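PDB 5A04: aldose-aldose oxidoreductase from Caulobacter crescentus, which probably couples oxidation of one aldose to reduction of another through a bound NADP(H) cofactor, with glucose held in a neighbouring pocket. Local coordinates for residues A10-G15 against D75-I80; L34-S39 against H58-E63; G97-C102 against G124-I129. All coordinates share one frame; numbering follows the deposited sequence.

Interaction 1 of 3, residues A10-G15 against D75-I80. With NDP (NADPH dihydro-nicotinamide-adenine-dinucleotide phosphate), chain G.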
loop_
_atom_site.group_PDB
_atom_site.type_symbol
_atom_site.label_atom_id
_atom_site.label_comp_id
_atom_site.label_asym_id
_atom_site.label_seq_id
_atom_site.Cartn_x
_atom_site.Cartn_y
_atom_site.Cartn_z
ATOM N N ALA A 10 13.983 -25.002 -26.604
ATOM C CA ALA A 10 13.935 -26.161 -25.736
ATOM C C ALA A 10 13.336 -25.718 -24.403
ATOM O O ALA A 10 13.837 -24.787 -23.785
ATOM C CB ALA A 10 15.347 -26.763 -25.531
ATOM N N ILE A 11 12.247 -26.353 -23.982
ATOM C CA ILE A 11 11.651 -26.050 -22.682
ATOM C C ILE A 11 12.233 -27.008 -21.646
ATOM O O ILE A 11 12.182 -28.234 -21.810
ATOM C CB ILE A 11 10.107 -26.156 -22.719
ATOM C CG1 ILE A 11 9.533 -25.228 -23.802
ATOM C CG2 ILE A 11 9.510 -25.807 -21.354
ATOM C CD1 ILE A 11 9.892 -23.753 -23.636
ATOM N N LEU A 12 12.822 -26.447 -20.590
ATOM C CA LEU A 12 13.532 -27.246 -19.605
ATOM C C LEU A 12 12.840 -27.122 -18.251
ATOM O O LEU A 12 12.762 -26.030 -17.688
ATOM C CB LEU A 12 15.005 -26.802 -19.531
ATOM C CG LEU A 12 15.965 -27.665 -18.701
ATOM C CD1 LEU A 12 17.406 -27.442 -19.191
ATOM C CD2 LEU A 12 15.870 -27.329 -17.224
ATOM N N GLY A 13 12.349 -28.249 -17.739
ATOM C CA GLY A 13 11.599 -28.293 -16.487
ATOM C C GLY A 13 10.108 -28.287 -16.770
ATOM O O GLY A 13 9.489 -27.226 -16.827
ATOM N N LEU A 14 9.529 -29.470 -16.963
ATOM C CA LEU A 14 8.146 -29.570 -17.443
ATOM C C LEU A 14 7.148 -29.599 -16.273
ATOM O O LEU A 14 6.412 -30.581 -16.046
ATOM C CB LEU A 14 7.994 -30.799 -18.351
ATOM C CG LEU A 14 8.963 -30.840 -19.549
ATOM C CD1 LEU A 14 8.699 -32.036 -20.468
ATOM C CD2 LEU A 14 8.938 -29.526 -20.361
ATOM N N GLY A 15 7.126 -28.497 -15.530
ATOM C CA GLY A 15 6.207 -28.331 -14.422
ATOM C C GLY A 15 4.992 -27.517 -14.813
ATOM O O GLY A 15 4.664 -27.422 -15.992
ATOM N N ASP A 75 17.707 -23.160 -30.654
ATOM C CA ASP A 75 18.408 -21.887 -30.533
ATOM C C ASP A 75 18.414 -21.362 -29.100
ATOM O O ASP A 75 19.362 -20.706 -28.674
ATOM C CB ASP A 75 17.771 -20.846 -31.448
ATOM C CG ASP A 75 17.830 -21.252 -32.901
ATOM O OD1 ASP A 75 18.929 -21.149 -33.493
ATOM O OD2 ASP A 75 16.789 -21.682 -33.440
ATOM N N ILE A 76 17.340 -21.651 -28.376
ATOM C CA ILE A 76 17.086 -21.071 -27.055
ATOM C C ILE A 76 16.694 -22.159 -26.079
ATOM O O ILE A 76 15.920 -23.046 -26.425
ATOM C CB ILE A 76 15.937 -20.021 -27.093
ATOM C CG1 ILE A 76 16.280 -18.869 -28.038
ATOM C CG2 ILE A 76 15.629 -19.511 -25.689
ATOM C CD1 ILE A 76 15.041 -18.104 -28.545
ATOM N N VAL A 77 17.223 -22.095 -24.860
ATOM C CA VAL A 77 16.741 -22.936 -23.773
ATOM C C VAL A 77 15.973 -22.059 -22.780
ATOM O O VAL A 77 16.479 -21.017 -22.341
ATOM C CB VAL A 77 17.892 -23.651 -23.041
ATOM C CG1 VAL A 77 17.359 -24.439 -21.851
ATOM C CG2 VAL A 77 18.674 -24.558 -24.002
ATOM N N TYR A 78 14.761 -22.479 -22.438
ATOM C CA TYR A 78 13.931 -21.749 -21.487
ATOM C C TYR A 78 13.927 -22.559 -20.198
ATOM O O TYR A 78 13.361 -23.647 -20.134
ATOM C CB TYR A 78 12.519 -21.549 -22.067
ATOM C CG TYR A 78 11.588 -20.594 -21.335
ATOM C CD1 TYR A 78 11.884 -20.111 -20.062
ATOM C CD2 TYR A 78 10.393 -20.183 -21.932
ATOM C CE1 TYR A 78 11.012 -19.256 -19.402
ATOM C CE2 TYR A 78 9.514 -19.327 -21.283
ATOM C CZ TYR A 78 9.830 -18.865 -20.021
ATOM O OH TYR A 78 8.963 -18.015 -19.377
ATOM N N VAL A 79 14.609 -22.031 -19.185
ATOM C CA VAL A 79 14.739 -22.696 -17.898
ATOM C C VAL A 79 13.578 -22.350 -16.964
ATOM O O VAL A 79 13.417 -21.191 -16.567
ATOM C CB VAL A 79 16.068 -22.306 -17.228
ATOM C CG1 VAL A 79 16.177 -22.961 -15.849
ATOM C CG2 VAL A 79 17.248 -22.701 -18.131
ATOM N N ILE A 80 12.777 -23.364 -16.624
ATOM C CA ILE A 80 11.551 -23.174 -15.851
ATOM C C ILE A 80 11.542 -24.173 -14.684
ATOM O O ILE A 80 10.592 -24.938 -14.467
ATOM C CB ILE A 80 10.283 -23.328 -16.754
ATOM C CG1 ILE A 80 10.506 -22.614 -18.097
ATOM C CG2 ILE A 80 9.049 -22.765 -16.056
ATOM C CD1 ILE A 80 9.259 -22.544 -19.031
HETATM P PA NDP G . 6.630 -26.693 -10.699
HETATM O O1A NDP G . 7.019 -27.313 -9.402
HETATM O O2A NDP G . 5.187 -26.733 -11.119
HETATM O O5B NDP G . 7.526 -27.323 -11.927
HETATM C C5B NDP G . 8.876 -27.307 -11.561
HETATM C C4B NDP G . 9.553 -28.315 -12.500
HETATM O O4B NDP G . 10.975 -28.182 -12.450
HETATM C C3B NDP G . 9.216 -29.756 -12.049
HETATM O O3B NDP G . 8.015 -30.193 -12.600
HETATM C C2B NDP G . 10.355 -30.535 -12.720
HETATM O O2B NDP G . 10.144 -30.737 -13.992
HETATM C C1B NDP G . 11.530 -29.468 -12.646
HETATM N N9A NDP G . 12.488 -29.766 -11.579
HETATM C C8A NDP G . 13.847 -30.028 -11.725
HETATM N N7A NDP G . 14.461 -30.293 -10.555
HETATM C C5A NDP G . 13.445 -30.198 -9.600
HETATM C C6A NDP G . 13.446 -30.359 -8.202
HETATM N N6A NDP G . 14.613 -30.671 -7.540
HETATM N N1A NDP G . 12.303 -30.212 -7.464
HETATM C C2A NDP G . 11.172 -29.896 -8.199
HETATM N N3A NDP G . 11.021 -29.707 -9.514
HETATM C C4A NDP G . 12.197 -29.871 -10.215
HETATM O O3 NDP G . 7.125 -25.127 -10.456
HETATM P PN NDP G . 6.459 -23.996 -11.419
HETATM O O1N NDP G . 6.479 -24.357 -12.848
HETATM O O2N NDP G . 5.337 -23.237 -10.745
HETATM O O5D NDP G . 7.717 -22.776 -11.275
HETATM C C5D NDP G . 8.917 -23.143 -11.898
HETATM C C4D NDP G . 9.693 -21.830 -12.195
HETATM O O4D NDP G . 8.826 -20.948 -12.971
HETATM C C3D NDP G . 10.029 -21.040 -10.874
HETATM O O3D NDP G . 11.288 -20.359 -11.023
HETATM C C2D NDP G . 8.913 -20.008 -10.786
HETATM O O2D NDP G . 9.336 -18.812 -10.154
HETATM C C1D NDP G . 8.679 -19.713 -12.309
HETATM N N1N NDP G . 7.296 -19.288 -12.536
HETATM C C2N NDP G . 7.036 -18.116 -13.228
HETATM C C3N NDP G . 5.740 -17.748 -13.454
HETATM C C7N NDP G . 5.461 -16.509 -14.179
HETATM O O7N NDP G . 4.311 -16.041 -14.269
HETATM N N7N NDP G . 6.512 -15.837 -14.797
HETATM C C4N NDP G . 4.584 -18.560 -12.984
HETATM C C5N NDP G . 4.964 -19.761 -12.227
HETATM C C6N NDP G . 6.242 -20.086 -12.038
HETATM P P2B NDP G . 10.585 -32.268 -14.649
HETATM O O1X NDP G . 12.027 -32.353 -14.203
HETATM O O2X NDP G . 9.605 -33.135 -13.920
HETATM O O3X NDP G . 10.346 -32.059 -16.143
#
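CG1 of Ile11 lies anti to the carbonyl carbon (chi1 -57°) and CG of Tyr78 anti to the backbone N (chi1 -169°), which sets the two side chains alongside each other, pointing the same way, with Ile11 CD1 3.8 Å from Tyr78 CB. They belong to neighbouring parallel strands at the middle of a Rossmann fold, a worked example of how its first strand delivers a glycine-rich turn to the dinucleotide. Four backbone hydrogen bonds join the strands, from Ala10 N to Ile76 O at one end to Ile80 N and Leu12 O at the other. Ile80 CD1 fills the same face, meeting Ile11 CG2 at 4.0 Å and covering the centre of the Tyr78 ring, whose hydroxyl is bonded to Glu103 and Gln296. On the reverse face Leu12 CD1 reaches Val77 CG1 at 4.0 Å, against Phe89 of helix 86-95. Past Leu12 the chain turns. Gly13 has a positive phi (97°) where a side chain would run into Ile80 O, and a CB on Gly15 would collide with O5B of NADPH. Between these glycines Leu14, centre of an inverse gamma turn, donates its backbone N to phosphate oxygen O3X at 2.8 Å.

Interaction 2 of 3, residues L34-S39 against H58-E63. With NDP (NADPH dihydro-nicotinamide-adenine-dinucleotide phosphate), chain G.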
loop_
_atom_site.group_PDB
_atom_site.type_symbol
_atom_site.label_atom_id
_atom_site.label_comp_id
_atom_site.label_asym_id
_atom_site.label_seq_id
_atom_site.Cartn_x
_atom_site.Cartn_y
_atom_site.Cartn_z
ATOM N N LEU A 34 8.341 -24.408 -30.716
ATOM C CA LEU A 34 8.757 -25.413 -29.760
ATOM C C LEU A 34 9.564 -26.495 -30.490
ATOM O O LEU A 34 9.053 -27.137 -31.406
ATOM C CB LEU A 34 7.525 -25.999 -29.068
ATOM C CG LEU A 34 7.815 -27.094 -28.049
ATOM C CD1 LEU A 34 8.722 -26.535 -26.958
ATOM C CD2 LEU A 34 6.509 -27.624 -27.472
ATOM N N ALA A 35 10.818 -26.690 -30.090
ATOM C CA ALA A 35 11.719 -27.580 -30.825
ATOM C C ALA A 35 12.190 -28.780 -30.008
ATOM O O ALA A 35 12.526 -29.827 -30.569
ATOM C CB ALA A 35 12.926 -26.793 -31.337
ATOM N N ALA A 36 12.228 -28.638 -28.688
ATOM C CA ALA A 36 12.772 -29.708 -27.851
ATOM C C ALA A 36 12.236 -29.644 -26.426
ATOM O O ALA A 36 11.737 -28.606 -25.979
ATOM C CB ALA A 36 14.304 -29.653 -27.848
ATOM N N LEU A 37 12.344 -30.772 -25.723
ATOM C CA LEU A 37 11.911 -30.888 -24.341
ATOM C C LEU A 37 13.049 -31.428 -23.482
ATOM O O LEU A 37 13.770 -32.347 -23.895
ATOM C CB LEU A 37 10.699 -31.816 -24.224
ATOM C CG LEU A 37 9.474 -31.367 -25.025
ATOM C CD1 LEU A 37 8.463 -32.504 -25.051
ATOM C CD2 LEU A 37 8.870 -30.120 -24.419
ATOM N N VAL A 38 13.209 -30.852 -22.295
ATOM C CA VAL A 38 14.209 -31.323 -21.338
ATOM C C VAL A 38 13.538 -31.545 -19.994
ATOM O O VAL A 38 12.935 -30.626 -19.444
ATOM C CB VAL A 38 15.363 -30.323 -21.180
ATOM C CG1 VAL A 38 16.481 -30.945 -20.338
ATOM C CG2 VAL A 38 15.885 -29.895 -22.529
ATOM N N SER A 39 13.625 -32.770 -19.473
ATOM C CA SER A 39 12.869 -33.156 -18.287
ATOM C C SER A 39 13.583 -34.216 -17.467
ATOM O O SER A 39 14.248 -35.084 -18.024
ATOM C CB SER A 39 11.482 -33.694 -18.678
ATOM O OG SER A 39 10.735 -34.034 -17.512
ATOM N N HIS A 58 14.750 -35.186 -30.021
ATOM C CA HIS A 58 14.693 -33.829 -29.469
ATOM C C HIS A 58 14.162 -33.834 -28.040
ATOM O O HIS A 58 13.688 -32.808 -27.535
ATOM C CB HIS A 58 13.826 -32.926 -30.358
ATOM C CG HIS A 58 14.430 -32.625 -31.696
ATOM N ND1 HIS A 58 14.927 -33.609 -32.529
ATOM C CD2 HIS A 58 14.615 -31.452 -32.348
ATOM C CE1 HIS A 58 15.393 -33.052 -33.632
ATOM N NE2 HIS A 58 15.210 -31.747 -33.552
ATOM N N ARG A 59 14.237 -34.993 -27.397
ATOM C CA ARG A 59 13.837 -35.144 -25.998
ATOM C C ARG A 59 15.075 -35.460 -25.168
ATOM O O ARG A 59 15.817 -36.385 -25.494
ATOM C CB ARG A 59 12.797 -36.256 -25.840
ATOM C CG ARG A 59 11.535 -36.029 -26.665
ATOM C CD ARG A 59 10.590 -37.216 -26.560
ATOM N NE ARG A 59 9.615 -37.223 -27.647
ATOM C CZ ARG A 59 8.682 -38.161 -27.805
ATOM N NH1 ARG A 59 8.591 -39.159 -26.936
ATOM N NH2 ARG A 59 7.828 -38.093 -28.823
ATOM N N TYR A 60 15.290 -34.699 -24.098
ATOM C CA TYR A 60 16.492 -34.845 -23.277
ATOM C C TYR A 60 16.137 -35.037 -21.810
ATOM O O TYR A 60 15.177 -34.455 -21.322
ATOM C CB TYR A 60 17.393 -33.618 -23.417
ATOM C CG TYR A 60 17.854 -33.350 -24.824
ATOM C CD1 TYR A 60 17.044 -32.663 -25.716
ATOM C CD2 TYR A 60 19.106 -33.777 -25.262
ATOM C CE1 TYR A 60 17.452 -32.418 -27.012
ATOM C CE2 TYR A 60 19.531 -33.529 -26.560
ATOM C CZ TYR A 60 18.695 -32.848 -27.431
ATOM O OH TYR A 60 19.097 -32.583 -28.721
ATOM N N SER A 61 16.913 -35.864 -21.113
ATOM C CA SER A 61 16.871 -35.892 -19.657
ATOM C C SER A 61 17.836 -34.830 -19.127
ATOM O O SER A 61 18.571 -34.227 -19.897
ATOM C CB SER A 61 17.252 -37.269 -19.125
ATOM O OG SER A 61 18.635 -37.499 -19.351
ATOM N N TYR A 62 17.852 -34.602 -17.820
ATOM C CA TYR A 62 18.870 -33.704 -17.275
ATOM C C TYR A 62 20.263 -34.332 -17.416
ATOM O O TYR A 62 21.266 -33.621 -17.468
ATOM C CB TYR A 62 18.586 -33.363 -15.810
ATOM C CG TYR A 62 17.285 -32.619 -15.593
ATOM C CD1 TYR A 62 16.818 -31.712 -16.528
ATOM C CD2 TYR A 62 16.522 -32.849 -14.458
ATOM C CE1 TYR A 62 15.627 -31.040 -16.336
ATOM C CE2 TYR A 62 15.323 -32.180 -14.254
ATOM C CZ TYR A 62 14.883 -31.283 -15.203
ATOM O OH TYR A 62 13.695 -30.617 -15.003
ATOM N N GLU A 63 20.328 -35.659 -17.498
ATOM C CA GLU A 63 21.609 -36.342 -17.670
ATOM C C GLU A 63 22.157 -36.185 -19.087
ATOM O O GLU A 63 23.371 -36.146 -19.287
ATOM C CB GLU A 63 21.471 -37.826 -17.326
ATOM C CG GLU A 63 21.075 -38.080 -15.880
ATOM C CD GLU A 63 20.874 -39.549 -15.583
ATOM O OE1 GLU A 63 20.505 -40.299 -16.512
ATOM O OE2 GLU A 63 21.084 -39.953 -14.420
HETATM P PA NDP G . 6.630 -26.693 -10.699
HETATM O O1A NDP G . 7.019 -27.313 -9.402
HETATM O O2A NDP G . 5.187 -26.733 -11.119
HETATM O O5B NDP G . 7.526 -27.323 -11.927
HETATM C C5B NDP G . 8.876 -27.307 -11.561
HETATM C C4B NDP G . 9.553 -28.315 -12.500
HETATM O O4B NDP G . 10.975 -28.182 -12.450
HETATM C C3B NDP G . 9.216 -29.756 -12.049
HETATM O O3B NDP G . 8.015 -30.193 -12.600
HETATM C C2B NDP G . 10.355 -30.535 -12.720
HETATM O O2B NDP G . 10.144 -30.737 -13.992
HETATM C C1B NDP G . 11.530 -29.468 -12.646
HETATM N N9A NDP G . 12.488 -29.766 -11.579
HETATM C C8A NDP G . 13.847 -30.028 -11.725
HETATM N N7A NDP G . 14.461 -30.293 -10.555
HETATM C C5A NDP G . 13.445 -30.198 -9.600
HETATM C C6A NDP G . 13.446 -30.359 -8.202
HETATM N N6A NDP G . 14.613 -30.671 -7.540
HETATM N N1A NDP G . 12.303 -30.212 -7.464
HETATM C C2A NDP G . 11.172 -29.896 -8.199
HETATM N N3A NDP G . 11.021 -29.707 -9.514
HETATM C C4A NDP G . 12.197 -29.871 -10.215
HETATM O O3 NDP G . 7.125 -25.127 -10.456
HETATM P PN NDP G . 6.459 -23.996 -11.419
HETATM O O1N NDP G . 6.479 -24.357 -12.848
HETATM O O2N NDP G . 5.337 -23.237 -10.745
HETATM O O5D NDP G . 7.717 -22.776 -11.275
HETATM C C5D NDP G . 8.917 -23.143 -11.898
HETATM C C4D NDP G . 9.693 -21.830 -12.195
HETATM O O4D NDP G . 8.826 -20.948 -12.971
HETATM C C3D NDP G . 10.029 -21.040 -10.874
HETATM O O3D NDP G . 11.288 -20.359 -11.023
HETATM C C2D NDP G . 8.913 -20.008 -10.786
HETATM O O2D NDP G . 9.336 -18.812 -10.154
HETATM C C1D NDP G . 8.679 -19.713 -12.309
HETATM N N1N NDP G . 7.296 -19.288 -12.536
HETATM C C2N NDP G . 7.036 -18.116 -13.228
HETATM C C3N NDP G . 5.740 -17.748 -13.454
HETATM C C7N NDP G . 5.461 -16.509 -14.179
HETATM O O7N NDP G . 4.311 -16.041 -14.269
HETATM N N7N NDP G . 6.512 -15.837 -14.797
HETATM C C4N NDP G . 4.584 -18.560 -12.984
HETATM C C5N NDP G . 4.964 -19.761 -12.227
HETATM C C6N NDP G . 6.242 -20.086 -12.038
HETATM P P2B NDP G . 10.585 -32.268 -14.649
HETATM O O1X NDP G . 12.027 -32.353 -14.203
HETATM O O2X NDP G . 9.605 -33.135 -13.920
HETATM O O3X NDP G . 10.346 -32.059 -16.143
#
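Tyr62 lays one face of its ring over the carbonyl carbon of Ser39, and its CD1 meets Val38 CG1 at 3.9 Å. From there the phenol reaches the 2'-phosphate of NADPH. Its OH makes a weak hydrogen bond to O1X, while Ser39 OG donates to O3X; the 2.4 Å between Ser39 OG and O3X is so short that its exact value is doubtful. The serine hydroxyl is directed by its torsion, OG anti to the backbone N (chi1 -178°), and it is also bonded to the backbone N of Thr41.

Behind this first shell stands a pair of parallel strands that holds Ser39 by its backbone and leads into Tyr62. Ser39 N donates to Tyr60 O at 2.9 Å, Tyr60 N to Leu37 O at 2.8 Å, and Leu37 N to His58 O at 3.0 Å. Leu37 O also lies in the plane of the Tyr60 ring, at its edge, and Val38 CG2 packs on Tyr60 CB at 4.1 Å. Farther from the cofactor, Ala35 O approaches the edge of the His58 imidazole, 3.2 Å from CD2; the ring's NE2 is bonded to Asp73, as Tyr60 OH is to Asn71. The strands flank helix 42-52 in a beta-alpha-beta unit, whose Lys44 is also hydrogen-bonded to NADPH.

Many NAD-dependent Rossmann enzymes carry an acidic residue near the end of the second strand, where it grips the ribose hydroxyls. Here that region offers a neutral serine, with a tyrosine and a lysine close by. Hydroxyl donors and a probable positive charge suit a phosphate, and this chemistry is consistent with a preference for NADP(H) over NAD(H).

Interaction 3 of 3, residues G97-C102 against G124-I129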
loop_
_atom_site.group_PDB
_atom_site.type_symbol
_atom_site.label_atom_id
_atom_site.label_comp_id
_atom_site.label_asym_id
_atom_site.label_seq_id
_atom_site.Cartn_x
_atom_site.Cartn_y
_atom_site.Cartn_z
ATOM N N GLY A 97 26.024 -23.623 -26.200
ATOM C CA GLY A 97 25.919 -22.668 -27.289
ATOM C C GLY A 97 24.517 -22.133 -27.529
ATOM O O GLY A 97 24.199 -21.671 -28.637
ATOM N N LYS A 98 23.678 -22.189 -26.497
ATOM C CA LYS A 98 22.289 -21.725 -26.633
ATOM C C LYS A 98 22.041 -20.385 -25.937
ATOM O O LYS A 98 22.625 -20.092 -24.885
ATOM C CB LYS A 98 21.314 -22.765 -26.075
ATOM C CG LYS A 98 21.555 -24.210 -26.561
ATOM C CD LYS A 98 21.586 -24.303 -28.086
ATOM C CE LYS A 98 21.646 -25.755 -28.527
ATOM N NZ LYS A 98 21.806 -25.869 -30.012
ATOM N N HIS A 99 21.169 -19.574 -26.537
ATOM C CA HIS A 99 20.623 -18.401 -25.872
ATOM C C HIS A 99 19.719 -18.888 -24.758
ATOM O O HIS A 99 19.263 -20.021 -24.792
ATOM C CB HIS A 99 19.846 -17.535 -26.855
ATOM C CG HIS A 99 20.656 -17.107 -28.041
ATOM N ND1 HIS A 99 21.457 -15.987 -28.026
ATOM C CD2 HIS A 99 20.774 -17.640 -29.280
ATOM C CE1 HIS A 99 22.031 -15.842 -29.208
ATOM N NE2 HIS A 99 21.635 -16.834 -29.988
ATOM N N VAL A 100 19.453 -18.045 -23.762
ATOM C CA VAL A 100 18.706 -18.511 -22.596
ATOM C C VAL A 100 17.587 -17.554 -22.209
ATOM O O VAL A 100 17.808 -16.359 -22.093
ATOM C CB VAL A 100 19.633 -18.685 -21.376
ATOM C CG1 VAL A 100 18.813 -19.061 -20.135
ATOM C CG2 VAL A 100 20.675 -19.752 -21.663
ATOM N N MET A 101 16.390 -18.106 -22.043
ATOM C CA MET A 101 15.303 -17.462 -21.323
ATOM C C MET A 101 15.261 -18.119 -19.950
ATOM O O MET A 101 15.179 -19.339 -19.844
ATOM C CB MET A 101 13.963 -17.639 -22.055
ATOM C CG MET A 101 12.797 -16.964 -21.368
ATOM S SD MET A 101 12.616 -15.243 -21.860
ATOM C CE MET A 101 11.906 -15.460 -23.500
ATOM N N CYS A 102 15.344 -17.319 -18.896
ATOM C CA CYS A 102 15.332 -17.867 -17.542
ATOM C C CYS A 102 14.171 -17.273 -16.747
ATOM O O CYS A 102 13.964 -16.064 -16.759
ATOM C CB CYS A 102 16.657 -17.571 -16.831
ATOM S SG CYS A 102 16.757 -18.366 -15.208
ATOM N N GLY A 124 28.826 -15.793 -25.864
ATOM C CA GLY A 124 28.347 -14.915 -26.916
ATOM C C GLY A 124 26.879 -15.192 -27.208
ATOM O O GLY A 124 26.453 -15.205 -28.368
ATOM N N ARG A 125 26.112 -15.439 -26.153
ATOM C CA ARG A 125 24.688 -15.740 -26.299
ATOM C C ARG A 125 23.857 -14.790 -25.444
ATOM O O ARG A 125 24.337 -14.240 -24.453
ATOM C CB ARG A 125 24.401 -17.197 -25.918
ATOM C CG ARG A 125 25.047 -18.232 -26.861
ATOM C CD ARG A 125 24.534 -18.070 -28.292
ATOM N NE ARG A 125 25.114 -19.056 -29.204
ATOM C CZ ARG A 125 26.143 -18.820 -30.011
ATOM N NH1 ARG A 125 26.712 -17.623 -30.036
ATOM N NH2 ARG A 125 26.603 -19.783 -30.801
ATOM N N LYS A 126 22.605 -14.591 -25.833
ATOM C CA LYS A 126 21.750 -13.652 -25.126
ATOM C C LYS A 126 21.059 -14.303 -23.936
ATOM O O LYS A 126 20.834 -15.520 -23.912
ATOM C CB LYS A 126 20.722 -13.060 -26.090
ATOM C CG LYS A 126 21.381 -12.175 -27.133
ATOM C CD LYS A 126 20.370 -11.534 -28.066
ATOM C CE LYS A 126 21.088 -10.843 -29.223
ATOM N NZ LYS A 126 22.048 -9.819 -28.727
ATOM N N LEU A 127 20.737 -13.475 -22.950
ATOM C CA LEU A 127 20.086 -13.915 -21.719
ATOM C C LEU A 127 18.919 -12.990 -21.421
ATOM O O LEU A 127 19.084 -11.769 -21.373
ATOM C CB LEU A 127 21.081 -13.909 -20.551
ATOM C CG LEU A 127 20.576 -14.202 -19.135
ATOM C CD1 LEU A 127 19.890 -15.578 -19.039
ATOM C CD2 LEU A 127 21.764 -14.098 -18.146
ATOM N N MET A 128 17.737 -13.567 -21.243
ATOM C CA MET A 128 16.549 -12.788 -20.944
ATOM C C MET A 128 15.827 -13.417 -19.763
ATOM O O MET A 128 15.780 -14.642 -19.649
ATOM C CB MET A 128 15.625 -12.726 -22.167
ATOM C CG MET A 128 14.369 -11.921 -21.924
ATOM S SD MET A 128 13.360 -11.890 -23.427
ATOM C CE MET A 128 11.773 -11.401 -22.756
ATOM N N ILE A 129 15.295 -12.582 -18.873
ATOM C CA ILE A 129 14.530 -13.055 -17.726
ATOM C C ILE A 129 13.030 -12.922 -18.020
ATOM O O ILE A 129 12.597 -11.967 -18.666
ATOM C CB ILE A 129 14.898 -12.269 -16.447
ATOM C CG1 ILE A 129 16.423 -12.239 -16.277
ATOM C CG2 ILE A 129 14.184 -12.839 -15.210
ATOM C CD1 ILE A 129 17.088 -13.616 -16.197
HETATM O O HOH W 1 25.606 -22.524 -31.275
#
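Arg125, in the loop before strand 127-129, reaches across to Gly97, in the loop before strand 99-102, and most of its side chain finds a partner on the way. CB lies 3.5 Å from Lys98 O, a buried carbonyl oxygen without a hydrogen-bond partner, and CG lies beside the same oxygen. The chain then turns about CB-CG (chi2 -61°), carrying CD over the His99 ring; CD sits 3.6 Å from the ring centroid, almost on the ring normal, a CH-pi contact. NE donates to Gly97 O at 2.8 Å, within the guanidinium plane yet well above the plane of the carbonyl. At the tip, NH1 turns home to Gly124 O at 2.9 Å, and NH2 binds a water at 3.0 Å that itself donates to Gly97 O. With an alanine here, Gly97 O is likely to lose its direct side-chain donor, and the face of His99 the methylene that covers it.

That imidazole has a second task. Its ND1 accepts the backbone N of Lys126 at 2.8 Å in a nearly straight bond (176°), so a side chain stands in for a strand partner just before the regular parallel pairing begins. Beyond it, Val100 N, Met128 N and Cys102 N carry the backbone hydrogen bonds. Met101 SD packs alongside Met128 CG at 3.8 Å on one face; on the other, Leu127 CD1 lies by Val100 CG1 and Ile129 CD1 by Cys102 CB.

Both segments start where a helix stops, Gly97 after helix 86-95 and Gly124 after helix 110-123, each in a Schellman motif with positive phi. The two strands bracket helix 110-123 as a beta-alpha-beta unit at the edge of the Rossmann sheet: strand 76-79 flanks strand 99-102, Leu300 of helix 292-306 packs on both methionines, and helix 86-95 covers Val100 and Cys102.

How the interactions relate
All three contacts belong to one six-stranded parallel sheet in the order 59-60, 32-38, 7-12, 76-79, 99-102, 127-129, the classic Rossmann sequence. Interaction 1 joins the central pair, interaction 2 one edge and interaction 3 the other. Centres of interactions 1 and 2 lie about 8 Å apart, those of 1 and 3 about 11 Å, and those of 2 and 3 about 17 Å; interactions 2 and 3 do not touch. Backbone bonds such as Ile11 O to Val38 N and Val79 N to Met101 O knit the neighbours together. Along the chain, interaction 2 is nested within the loop that interaction 1 closes, and interaction 3 follows. Interactions 1 and 2 both touch NADPH, while interaction 3 adds the strand pair at the far side of the sheet.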